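Local coordinates for protein flavodoxin (Streptococcus pneumoniae, PDB 5LJI) that binds flavin mononucleotide and probably serves as a low-potential electron donor to several redox enzymes, at residues A4-A9 against L31-D36; D45-D50 against L78-K83; T56-D61 against C99-D104; G86-G91 against E133-F138. All coordinates share one frame; numbering follows the deposited sequence.

Overall arrangement
Five parallel strands, in the order 32-37, 3-8, 51-57, 84-91 and 115-124, with helices on both faces, make up this flavodoxin. Contact 1 comes first along the chain and closes the beta-alpha-beta unit of strand 3-8, helix 14-28 and strand 32-37. Contact 2 then joins the loop before strand 51-57 to the loop before strand 84-91; Lys5 of contact 1 packs on its residues 45-50. Contact 3 crosses contact 2 in sequence and joins the end of strand 51-57 to the start of helix 100-111. Contact 4 crosses contact 3 and brings helix 129-144 onto strand 84-91. Contacts 3 and 4 both touch the flavin.

Contact 1 of 4, residues A4-A9 against L31-D36; sequences AKIVFA and LDVDVD. With CA (calcium ion), chain D.
Ile6 and Val33 meet on one face of two neighbouring parallel strands. CG1 of Ile6 is anti to its carbonyl carbon (chi1 -61°). This stands the longer branch off the sheet and leans it back toward Ala4, where CG2 of Val33 comes up to its CD1 at 4.0 Å. CG1 of Val35 packs obliquely against the Phe8 ring, 3.8 Å from its CD1. CD2 of Leu31 lies over the small CB of Ala4. Ala23 of helix 14-28 covers Ile6, Val33 and Val35. The strands are the two arms of a right-handed beta-alpha-beta crossover, as in the flavodoxin fold, with helix 14-28 as the connection. Five backbone bonds zip them together, from Ala4 N to Asp32 O through to Phe8 N to Asp36 O. The other face is polar at its edge. Asp34 and Asp36 point there side by side, and each grips a calcium ion with both carboxylate oxygens. OD2 of Asp34 and OD2 of Asp36 lie 2.8 Å apart, both on the ion, which probably offsets their charge. Water 1 fills the hollow between Ile6 O and Asp36 OD2, 3.0 and 2.8 Å away. Lys5 crosses Asp34 obliquely, its NZ 3.8 Å from Asp34 OD2.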
# COMPACT_ATOMS: atom_id res chain seq x y z
N ALA A 4 4.55 -11.43 0.22
CA ALA A 4 3.88 -10.12 0.29
C ALA A 4 3.34 -9.77 -1.09
O ALA A 4 4.01 -9.98 -2.10
CB ALA A 4 4.82 -9.05 0.77
N LYS A 5 2.08 -9.33 -1.12
CA LYS A 5 1.47 -8.77 -2.31
C LYS A 5 1.27 -7.27 -2.12
O LYS A 5 0.81 -6.82 -1.08
CB LYS A 5 0.14 -9.48 -2.57
CG LYS A 5 0.38 -10.91 -3.11
CD LYS A 5 -0.90 -11.75 -3.11
CE LYS A 5 -0.72 -13.05 -3.87
NZ LYS A 5 -0.97 -12.74 -5.32
N ILE A 6 1.73 -6.53 -3.12
CA ILE A 6 1.66 -5.14 -3.23
C ILE A 6 0.85 -4.82 -4.47
O ILE A 6 1.16 -5.25 -5.58
CB ILE A 6 3.06 -4.50 -3.42
CG1 ILE A 6 3.95 -4.84 -2.19
CG2 ILE A 6 2.96 -3.00 -3.69
CD1 ILE A 6 5.39 -4.52 -2.37
N VAL A 7 -0.17 -4.01 -4.26
CA VAL A 7 -1.01 -3.48 -5.30
C VAL A 7 -0.96 -1.95 -5.34
O VAL A 7 -1.18 -1.29 -4.33
CB VAL A 7 -2.47 -3.99 -5.11
CG1 VAL A 7 -3.35 -3.41 -6.21
CG2 VAL A 7 -2.57 -5.53 -5.14
N PHE A 8 -0.66 -1.36 -6.51
CA PHE A 8 -0.48 0.06 -6.66
C PHE A 8 -1.35 0.71 -7.79
O PHE A 8 -1.73 0.06 -8.76
CB PHE A 8 0.98 0.38 -6.89
CG PHE A 8 1.47 0.11 -8.30
CD1 PHE A 8 1.90 -1.18 -8.66
CD2 PHE A 8 1.45 1.11 -9.29
CE1 PHE A 8 2.27 -1.46 -9.98
CE2 PHE A 8 1.87 0.85 -10.62
CZ PHE A 8 2.29 -0.45 -10.96
N ALA A 9 -1.64 2.00 -7.63
CA ALA A 9 -2.18 2.84 -8.70
C ALA A 9 -1.22 4.01 -8.83
O ALA A 9 -0.68 4.46 -7.83
CB ALA A 9 -3.55 3.34 -8.35
N LEU A 31 11.81 -12.18 1.36
CA LEU A 31 10.41 -12.55 1.08
C LEU A 31 10.20 -12.80 -0.40
O LEU A 31 10.90 -12.23 -1.23
CB LEU A 31 9.45 -11.45 1.56
CG LEU A 31 9.21 -11.43 3.07
CD1 LEU A 31 10.41 -10.90 3.83
CD2 LEU A 31 7.99 -10.57 3.37
N ASP A 32 9.21 -13.61 -0.73
CA ASP A 32 8.60 -13.59 -2.06
C ASP A 32 7.78 -12.31 -2.13
O ASP A 32 7.08 -12.03 -1.18
CB ASP A 32 7.57 -14.70 -2.20
CG ASP A 32 8.03 -15.84 -3.04
OD1 ASP A 32 9.19 -16.35 -2.84
OD2 ASP A 32 7.16 -16.25 -3.87
N VAL A 33 7.85 -11.57 -3.23
CA VAL A 33 6.96 -10.48 -3.42
C VAL A 33 6.38 -10.42 -4.84
O VAL A 33 7.09 -10.63 -5.83
CB VAL A 33 7.51 -9.11 -2.84
CG1 VAL A 33 8.96 -9.14 -2.45
CG2 VAL A 33 7.17 -7.90 -3.70
N ASP A 34 5.09 -10.13 -4.91
CA ASP A 34 4.36 -9.85 -6.16
C ASP A 34 3.92 -8.35 -6.13
O ASP A 34 3.45 -7.86 -5.10
CB ASP A 34 3.09 -10.77 -6.32
CG ASP A 34 2.55 -10.87 -7.84
OD1 ASP A 34 3.38 -10.55 -8.79
OD2 ASP A 34 1.27 -11.28 -8.07
N VAL A 35 4.15 -7.65 -7.24
CA VAL A 35 3.76 -6.27 -7.46
C VAL A 35 2.83 -6.18 -8.69
O VAL A 35 3.22 -6.55 -9.77
CB VAL A 35 4.96 -5.37 -7.78
CG1 VAL A 35 4.50 -3.94 -8.01
CG2 VAL A 35 6.06 -5.46 -6.72
N ASP A 36 1.66 -5.61 -8.51
CA ASP A 36 0.66 -5.46 -9.59
C ASP A 36 -0.01 -4.11 -9.57
O ASP A 36 -0.30 -3.52 -8.51
CB ASP A 36 -0.43 -6.56 -9.48
CG ASP A 36 0.12 -7.96 -9.77
OD1 ASP A 36 0.25 -8.33 -10.96
OD2 ASP A 36 0.41 -8.72 -8.79
CA CA D . 1.31 -10.53 -10.20
O HOH W 1 0.26 -8.09 -6.11

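Contact 2 of 4, residues D45-D50 against L78-K83; sequences DFLEAD and LNLNGK
Lys83 and the backbone of residues 47-49 form the polar part of this contact. NZ of Lys83 donates to two carbonyls, to Leu47 O at 2.6 Å and to Ala49 O at 3.0 Å. The first bond comes from well above the carbonyl plane of Leu47. The second is only tilted from that of Ala49. A bend at chi2 (-56°) turns the lysine chain back toward residues 45-50, and its last carbons run straight to the carbonyls. CD of Lys83 also lies 3.2 Å from Ala49 O.

The apolar part centres on Leu47. Its CD2 meets CD1 of Leu80 at 3.7 Å, and the two side chains cross at about a right angle. The other branch, CD1, reaches CD2 of Leu78 at 4.2 Å.

A type II beta turn runs from Leu80 to Lys83, with Gly82 at positive phi. OD1 of Asn79 accepts from Asn81 N at 2.9 Å in an Asx turn, and from Asn81 ND2 on the opposite face of its amide plane.

The contact joins two loops that lead into the neighbouring strands 51-57 and 84-91. Phe46 and Leu80 also pack on Leu75 of helix 69-75, and Phe46 and Ala49 rest on Lys5 of strand 3-8.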
# COMPACT_ATOMS: atom_id res chain seq x y z
N ASP A 45 -6.87 -11.77 -4.42
CA ASP A 45 -5.53 -12.38 -4.47
C ASP A 45 -4.80 -12.22 -3.12
O ASP A 45 -3.93 -13.02 -2.77
CB ASP A 45 -4.70 -11.83 -5.66
CG ASP A 45 -5.36 -12.14 -7.06
OD1 ASP A 45 -6.37 -12.84 -7.09
OD2 ASP A 45 -4.92 -11.64 -8.12
N PHE A 46 -5.17 -11.20 -2.35
CA PHE A 46 -4.62 -11.08 -1.00
C PHE A 46 -4.84 -12.26 -0.06
O PHE A 46 -4.12 -12.41 0.95
CB PHE A 46 -5.20 -9.84 -0.31
CG PHE A 46 -4.60 -8.54 -0.76
CD1 PHE A 46 -3.26 -8.46 -1.17
CD2 PHE A 46 -5.32 -7.39 -0.65
CE1 PHE A 46 -2.72 -7.26 -1.52
CE2 PHE A 46 -4.76 -6.15 -0.97
CZ PHE A 46 -3.44 -6.09 -1.40
N LEU A 47 -5.90 -13.04 -0.30
CA LEU A 47 -6.16 -14.24 0.51
C LEU A 47 -5.03 -15.24 0.50
O LEU A 47 -4.86 -16.01 1.45
CB LEU A 47 -7.46 -14.95 0.04
CG LEU A 47 -8.71 -14.17 0.42
CD1 LEU A 47 -9.95 -14.62 -0.35
CD2 LEU A 47 -8.94 -14.29 1.91
N GLU A 48 -4.25 -15.23 -0.58
CA GLU A 48 -3.14 -16.13 -0.78
C GLU A 48 -1.80 -15.62 -0.20
O GLU A 48 -0.80 -16.34 -0.23
CB GLU A 48 -2.97 -16.36 -2.30
CG GLU A 48 -4.15 -17.08 -2.96
CD GLU A 48 -4.36 -16.71 -4.44
OE1 GLU A 48 -3.72 -15.75 -4.95
OE2 GLU A 48 -5.18 -17.37 -5.11
N ALA A 49 -1.77 -14.39 0.33
CA ALA A 49 -0.50 -13.78 0.75
C ALA A 49 -0.44 -13.74 2.25
O ALA A 49 -1.45 -13.87 2.90
CB ALA A 49 -0.38 -12.37 0.20
N ASP A 50 0.75 -13.54 2.81
CA ASP A 50 0.89 -13.35 4.28
C ASP A 50 0.85 -11.86 4.64
O ASP A 50 0.50 -11.48 5.77
CB ASP A 50 2.19 -13.98 4.80
CG ASP A 50 2.37 -15.49 4.38
OD1 ASP A 50 1.77 -16.39 5.02
OD2 ASP A 50 3.10 -15.78 3.42
N LEU A 78 -13.63 -8.54 1.97
CA LEU A 78 -12.85 -9.71 2.33
C LEU A 78 -12.65 -9.87 3.82
O LEU A 78 -12.70 -8.91 4.59
CB LEU A 78 -11.44 -9.60 1.74
CG LEU A 78 -11.27 -9.54 0.22
CD1 LEU A 78 -9.81 -9.23 -0.07
CD2 LEU A 78 -11.73 -10.83 -0.46
N ASN A 79 -12.35 -11.11 4.20
CA ASN A 79 -11.88 -11.38 5.54
C ASN A 79 -10.43 -11.71 5.42
O ASN A 79 -10.03 -12.68 4.75
CB ASN A 79 -12.60 -12.55 6.22
CG ASN A 79 -11.74 -13.14 7.34
OD1 ASN A 79 -11.25 -12.45 8.22
ND2 ASN A 79 -11.51 -14.42 7.25
N LEU A 80 -9.62 -10.89 6.07
CA LEU A 80 -8.17 -11.04 6.02
C LEU A 80 -7.61 -11.19 7.43
O LEU A 80 -6.45 -10.87 7.67
CB LEU A 80 -7.60 -9.78 5.31
CG LEU A 80 -7.35 -9.76 3.79
CD1 LEU A 80 -8.01 -10.82 2.94
CD2 LEU A 80 -7.68 -8.37 3.28
N ASN A 81 -8.41 -11.68 8.38
CA ASN A 81 -7.85 -12.09 9.70
C ASN A 81 -6.73 -13.05 9.54
O ASN A 81 -6.76 -13.85 8.66
CB ASN A 81 -8.89 -12.74 10.59
CG ASN A 81 -9.55 -11.73 11.48
OD1 ASN A 81 -8.90 -11.14 12.36
ND2 ASN A 81 -10.83 -11.50 11.25
N GLY A 82 -5.70 -12.90 10.36
CA GLY A 82 -4.44 -13.63 10.14
C GLY A 82 -3.45 -13.07 9.10
O GLY A 82 -2.34 -13.56 9.00
N LYS A 83 -3.86 -12.11 8.27
CA LYS A 83 -2.90 -11.40 7.40
C LYS A 83 -2.41 -10.14 8.11
O LYS A 83 -3.10 -9.63 8.99
CB LYS A 83 -3.53 -10.95 6.07
CG LYS A 83 -4.41 -11.95 5.35
CD LYS A 83 -3.73 -13.25 5.08
CE LYS A 83 -4.63 -14.13 4.21
NZ LYS A 83 -3.92 -15.33 3.76

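Contact 3 of 4, residues T56-D61 against C99-D104; sequences TYTYGD and CKAVDD. With FMN (flavin mononucleotide), chain C.
Thr58 packs against Ala101 at the start of helix 100-111, and it has the largest surface buried here. Its CB lies 3.7 Å from CB of Ala101. From the helix comes Ala101. Its CB fits between the side chains of Thr56 and Thr58 and lies 3.4 Å from Tyr57 O. Thr56 lies near the C-terminal end of strand 51-57, and its CB is 4.1 Å from CB of Ala101. OG1 of Thr56 has no polar partner in the model. No hydrogen bond links the two segments directly; the flavin bridges them. This is the FMN site at the C-terminal edge of the parallel sheet, as in other flavodoxins, where loops after strands 51-57 and 84-91 hold the isoalloxazine. Thr58 O accepts from the ribityl hydroxyl FMN O2' at 2.6 Å, and Cys99 N, at the N-cap of the helix, donates to FMN O2 at 2.9 Å in a nearly straight bond (170°). The ring of Tyr59 lies obliquely by the dimethylbenzene end, with CE1 3.4 Å from FMN C8. Tyr57 has CG between its backbone N and carbonyl carbon (chi1 60°); this brings the ring alongside the phosphate arm, with FMN O2P over one face near its rim. Tyr57 OH is hydrogen-bonded to Glu67, and Lys100 forms a salt bridge with Glu63.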
# COMPACT_ATOMS: atom_id res chain seq x y z
N THR A 56 -1.00 3.91 -2.89
CA THR A 56 -1.97 4.74 -3.65
C THR A 56 -1.61 6.18 -3.68
O THR A 56 -1.04 6.67 -2.70
CB THR A 56 -3.36 5.02 -3.00
OG1 THR A 56 -3.50 4.53 -1.67
CG2 THR A 56 -4.46 4.83 -3.94
N TYR A 57 -2.04 6.89 -4.72
CA TYR A 57 -2.00 8.35 -4.68
C TYR A 57 -3.41 8.84 -4.26
O TYR A 57 -4.34 8.02 -4.13
CB TYR A 57 -1.55 9.02 -6.01
CG TYR A 57 -2.39 8.74 -7.24
CD1 TYR A 57 -2.27 7.52 -7.96
CD2 TYR A 57 -3.32 9.67 -7.70
CE1 TYR A 57 -3.08 7.27 -9.11
CE2 TYR A 57 -4.08 9.42 -8.85
CZ TYR A 57 -3.96 8.23 -9.55
OH TYR A 57 -4.75 8.02 -10.70
N THR A 58 -3.52 10.13 -4.03
CA THR A 58 -4.83 10.75 -3.74
C THR A 58 -5.16 11.84 -4.73
O THR A 58 -4.30 12.54 -5.28
CB THR A 58 -5.16 10.99 -2.23
OG1 THR A 58 -5.81 12.28 -1.94
CG2 THR A 58 -4.08 10.68 -1.30
N TYR A 59 -6.41 11.84 -5.12
CA TYR A 59 -6.78 12.61 -6.29
C TYR A 59 -8.16 13.25 -6.07
O TYR A 59 -9.16 12.56 -6.07
CB TYR A 59 -6.79 11.68 -7.51
CG TYR A 59 -6.66 12.43 -8.82
CD1 TYR A 59 -5.47 13.07 -9.17
CD2 TYR A 59 -7.74 12.52 -9.70
CE1 TYR A 59 -5.36 13.77 -10.36
CE2 TYR A 59 -7.64 13.22 -10.89
CZ TYR A 59 -6.45 13.84 -11.22
OH TYR A 59 -6.35 14.52 -12.44
N GLY A 60 -8.19 14.53 -5.77
CA GLY A 60 -9.47 15.25 -5.58
C GLY A 60 -10.21 14.95 -4.28
O GLY A 60 -9.74 14.17 -3.41
N ASP A 61 -11.35 15.60 -4.15
CA ASP A 61 -12.22 15.43 -2.99
C ASP A 61 -12.69 14.00 -2.78
O ASP A 61 -12.90 13.56 -1.62
CB ASP A 61 -13.42 16.35 -3.10
CG ASP A 61 -13.97 16.75 -1.74
OD1 ASP A 61 -13.63 16.11 -0.71
OD2 ASP A 61 -14.76 17.69 -1.73
N CYS A 99 -2.43 12.84 1.35
CA CYS A 99 -2.40 11.37 1.30
C CYS A 99 -3.62 10.76 1.98
O CYS A 99 -3.58 9.67 2.51
CB CYS A 99 -1.11 10.85 1.88
SG CYS A 99 0.21 11.03 0.69
N LYS A 100 -4.73 11.46 1.93
CA LYS A 100 -6.00 10.84 2.35
C LYS A 100 -6.36 9.46 1.90
O LYS A 100 -6.98 8.69 2.67
CB LYS A 100 -7.13 11.66 1.81
CG LYS A 100 -7.66 12.60 2.81
CD LYS A 100 -8.63 11.94 3.73
CE LYS A 100 -9.63 13.02 4.11
NZ LYS A 100 -11.01 12.47 4.25
N ALA A 101 -6.07 9.12 0.65
CA ALA A 101 -6.43 7.75 0.17
C ALA A 101 -5.70 6.72 1.00
O ALA A 101 -6.20 5.61 1.21
CB ALA A 101 -6.22 7.53 -1.35
N VAL A 102 -4.52 7.08 1.52
CA VAL A 102 -3.80 6.19 2.45
C VAL A 102 -4.64 5.89 3.73
O VAL A 102 -4.81 4.74 4.12
CB VAL A 102 -2.41 6.77 2.85
CG1 VAL A 102 -1.84 5.97 4.01
CG2 VAL A 102 -1.44 6.72 1.65
N ASP A 103 -5.13 6.94 4.39
CA ASP A 103 -6.05 6.76 5.52
C ASP A 103 -7.33 6.00 5.15
O ASP A 103 -7.84 5.18 5.94
CB ASP A 103 -6.49 8.13 6.06
CG ASP A 103 -5.36 8.93 6.63
OD1 ASP A 103 -4.26 8.42 6.96
OD2 ASP A 103 -5.57 10.14 6.74
N ASP A 104 -7.86 6.24 3.97
CA ASP A 104 -9.03 5.49 3.55
C ASP A 104 -8.71 4.01 3.47
O ASP A 104 -9.46 3.17 3.99
CB ASP A 104 -9.56 5.98 2.21
CG ASP A 104 -9.96 7.44 2.25
OD1 ASP A 104 -10.30 7.92 3.33
OD2 ASP A 104 -9.94 8.13 1.20
N1 FMN C . -2.61 14.97 -3.16
C2 FMN C . -3.09 14.84 -1.93
O2 FMN C . -2.34 14.51 -0.96
N3 FMN C . -4.38 15.11 -1.70
C4 FMN C . -5.25 15.53 -2.64
O4 FMN C . -6.43 15.85 -2.36
C4A FMN C . -4.80 15.67 -4.01
N5 FMN C . -5.60 16.08 -5.01
C5A FMN C . -5.08 16.20 -6.23
C6 FMN C . -5.89 16.59 -7.26
C7 FMN C . -5.36 16.70 -8.54
C7M FMN C . -6.24 17.16 -9.68
C8 FMN C . -3.94 16.38 -8.81
C8M FMN C . -3.35 16.50 -10.20
C9 FMN C . -3.12 15.99 -7.78
C9A FMN C . -3.65 15.85 -6.50
N10 FMN C . -2.86 15.43 -5.48
C10 FMN C . -3.38 15.35 -4.20
C1' FMN C . -1.43 15.11 -5.64
C2' FMN C . -1.16 13.75 -6.33
O2' FMN C . -1.71 12.66 -5.58
C3' FMN C . 0.37 13.67 -6.49
O3' FMN C . 0.58 14.46 -7.67
C4' FMN C . 0.91 12.25 -6.66
O4' FMN C . 2.31 12.37 -6.67
C5' FMN C . 0.42 11.55 -7.91
O5' FMN C . 0.80 10.15 -7.90
P FMN C . 1.30 9.38 -9.21
O1P FMN C . 2.55 10.11 -9.67
O2P FMN C . 0.22 9.37 -10.27
O3P FMN C . 1.69 7.95 -8.66

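Contact 4 of 4, residues G86-G91 against E133-F138; sequences GVVGSG and ERLEQF. With FMN (flavin mononucleotide), chain C.
Val88 lays its CG1 methyl over one face of the Phe138 ring. The methyl is 3.7 Å from the ring centroid and 15° off the ring normal, a CH-pi contact. CG of Phe138 is anti to its backbone N (chi1 170°), and the ring reaches out from the helix to the sheet. The edge of the same ring, led by CZ, meets the backbone of the strand. CZ of Phe138 lies 3.6 Å from CA of Gly86, and Val87 N is also near the ring plane. Gly86 carries no side chain, and the ring packs directly on its backbone. Leu135, about one helical turn before Phe138, adds its CD2 branch, 3.9 Å from CG1 of Val88. The same methyl thus touches both Leu135 and Phe138. Further along the strand, OG of Ser90 accepts a hydrogen bond from FMN O4' at 2.9 Å. Residues 133-138 run nearly antiparallel to residues 86-91 (162°), their axes 10.6 Å apart at closest. Val121 of strand 115-124 touches Val88, Leu135 and Phe138. Ile18 of helix 14-28 packs on Val88 and Leu135 on this face. Val87 points away from helix 129-144 and meets helix 100-111.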
# COMPACT_ATOMS: atom_id res chain seq x y z
N GLY A 86 -0.13 -3.13 5.34
CA GLY A 86 0.47 -1.83 5.46
C GLY A 86 0.04 -1.04 4.26
O GLY A 86 -0.33 -1.64 3.23
N VAL A 87 0.05 0.28 4.40
CA VAL A 87 -0.41 1.23 3.37
C VAL A 87 0.62 2.32 3.20
O VAL A 87 1.15 2.86 4.19
CB VAL A 87 -1.82 1.84 3.68
CG1 VAL A 87 -2.39 2.53 2.45
CG2 VAL A 87 -2.83 0.79 4.11
N VAL A 88 0.93 2.64 1.94
CA VAL A 88 1.82 3.75 1.58
C VAL A 88 1.21 4.53 0.43
O VAL A 88 0.33 4.02 -0.28
CB VAL A 88 3.23 3.26 1.15
CG1 VAL A 88 3.88 2.42 2.27
CG2 VAL A 88 3.20 2.49 -0.18
N GLY A 89 1.70 5.73 0.19
CA GLY A 89 1.06 6.60 -0.78
C GLY A 89 1.88 7.82 -1.14
O GLY A 89 2.77 8.20 -0.41
N SER A 90 1.54 8.42 -2.28
CA SER A 90 2.05 9.69 -2.68
C SER A 90 0.87 10.63 -2.79
O SER A 90 -0.20 10.30 -3.26
CB SER A 90 2.74 9.65 -4.05
OG SER A 90 3.27 10.93 -4.37
N GLY A 91 1.10 11.83 -2.31
CA GLY A 91 0.18 12.94 -2.47
C GLY A 91 1.01 14.22 -2.65
O GLY A 91 2.12 14.17 -3.19
N GLU A 133 14.03 6.34 4.04
CA GLU A 133 14.31 5.64 5.30
C GLU A 133 13.00 5.19 5.91
O GLU A 133 12.96 4.14 6.53
CB GLU A 133 15.17 6.40 6.30
CG GLU A 133 16.67 6.39 5.93
CD GLU A 133 17.53 5.28 6.59
OE1 GLU A 133 17.57 5.26 7.83
OE2 GLU A 133 18.24 4.49 5.88
N ARG A 134 11.93 5.93 5.66
CA ARG A 134 10.63 5.59 6.22
C ARG A 134 10.08 4.37 5.55
O ARG A 134 9.54 3.49 6.22
CB ARG A 134 9.61 6.74 6.09
CG ARG A 134 9.67 7.75 7.22
CD ARG A 134 8.51 8.75 7.20
NE ARG A 134 8.96 10.01 7.78
CZ ARG A 134 9.28 11.12 7.11
NH1 ARG A 134 9.17 11.18 5.78
NH2 ARG A 134 9.71 12.19 7.77
N LEU A 135 10.17 4.34 4.24
CA LEU A 135 9.69 3.18 3.46
C LEU A 135 10.55 1.96 3.75
O LEU A 135 10.05 0.85 3.88
CB LEU A 135 9.73 3.50 1.98
CG LEU A 135 8.71 4.46 1.42
CD1 LEU A 135 9.24 5.00 0.08
CD2 LEU A 135 7.35 3.79 1.25
N GLU A 136 11.85 2.18 3.86
CA GLU A 136 12.78 1.13 4.32
C GLU A 136 12.36 0.61 5.70
O GLU A 136 12.32 -0.59 5.91
CB GLU A 136 14.23 1.66 4.31
CG GLU A 136 15.30 0.63 4.61
CD GLU A 136 16.74 1.18 4.51
OE1 GLU A 136 17.01 2.25 5.13
OE2 GLU A 136 17.57 0.55 3.82
N GLN A 137 12.01 1.49 6.62
CA GLN A 137 11.60 1.02 7.95
C GLN A 137 10.27 0.29 7.91
O GLN A 137 10.05 -0.72 8.58
CB GLN A 137 11.48 2.19 8.93
CG GLN A 137 10.86 1.78 10.28
CD GLN A 137 11.42 2.60 11.44
OE1 GLN A 137 10.72 3.44 12.02
NE2 GLN A 137 12.69 2.35 11.78
N PHE A 138 9.36 0.82 7.13
CA PHE A 138 8.08 0.18 6.90
C PHE A 138 8.34 -1.28 6.46
O PHE A 138 7.77 -2.23 7.04
CB PHE A 138 7.30 1.08 5.92
CG PHE A 138 6.04 0.49 5.37
CD1 PHE A 138 6.08 -0.28 4.19
CD2 PHE A 138 4.83 0.73 5.96
CE1 PHE A 138 4.89 -0.78 3.64
CE2 PHE A 138 3.66 0.16 5.47
CZ PHE A 138 3.69 -0.58 4.30
N1 FMN C . -2.61 14.97 -3.16
C2 FMN C . -3.09 14.84 -1.93
O2 FMN C . -2.34 14.51 -0.96
N3 FMN C . -4.38 15.11 -1.70
C4 FMN C . -5.25 15.53 -2.64
O4 FMN C . -6.43 15.85 -2.36
C4A FMN C . -4.80 15.67 -4.01
N5 FMN C . -5.60 16.08 -5.01
C5A FMN C . -5.08 16.20 -6.23
C6 FMN C . -5.89 16.59 -7.26
C7 FMN C . -5.36 16.70 -8.54
C7M FMN C . -6.24 17.16 -9.68
C8 FMN C . -3.94 16.38 -8.81
C8M FMN C . -3.35 16.50 -10.20
C9 FMN C . -3.12 15.99 -7.78
C9A FMN C . -3.65 15.85 -6.50
N10 FMN C . -2.86 15.43 -5.48
C10 FMN C . -3.38 15.35 -4.20
C1' FMN C . -1.43 15.11 -5.64
C2' FMN C . -1.16 13.75 -6.33
O2' FMN C . -1.71 12.66 -5.58
C3' FMN C . 0.37 13.67 -6.49
O3' FMN C . 0.58 14.46 -7.67
C4' FMN C . 0.91 12.25 -6.66
O4' FMN C . 2.31 12.37 -6.67
C5' FMN C . 0.42 11.55 -7.91
O5' FMN C . 0.80 10.15 -7.90
P FMN C . 1.30 9.38 -9.21
O1P FMN C . 2.55 10.11 -9.67
O2P FMN C . 0.22 9.37 -10.27
O3P FMN C . 1.69 7.95 -8.66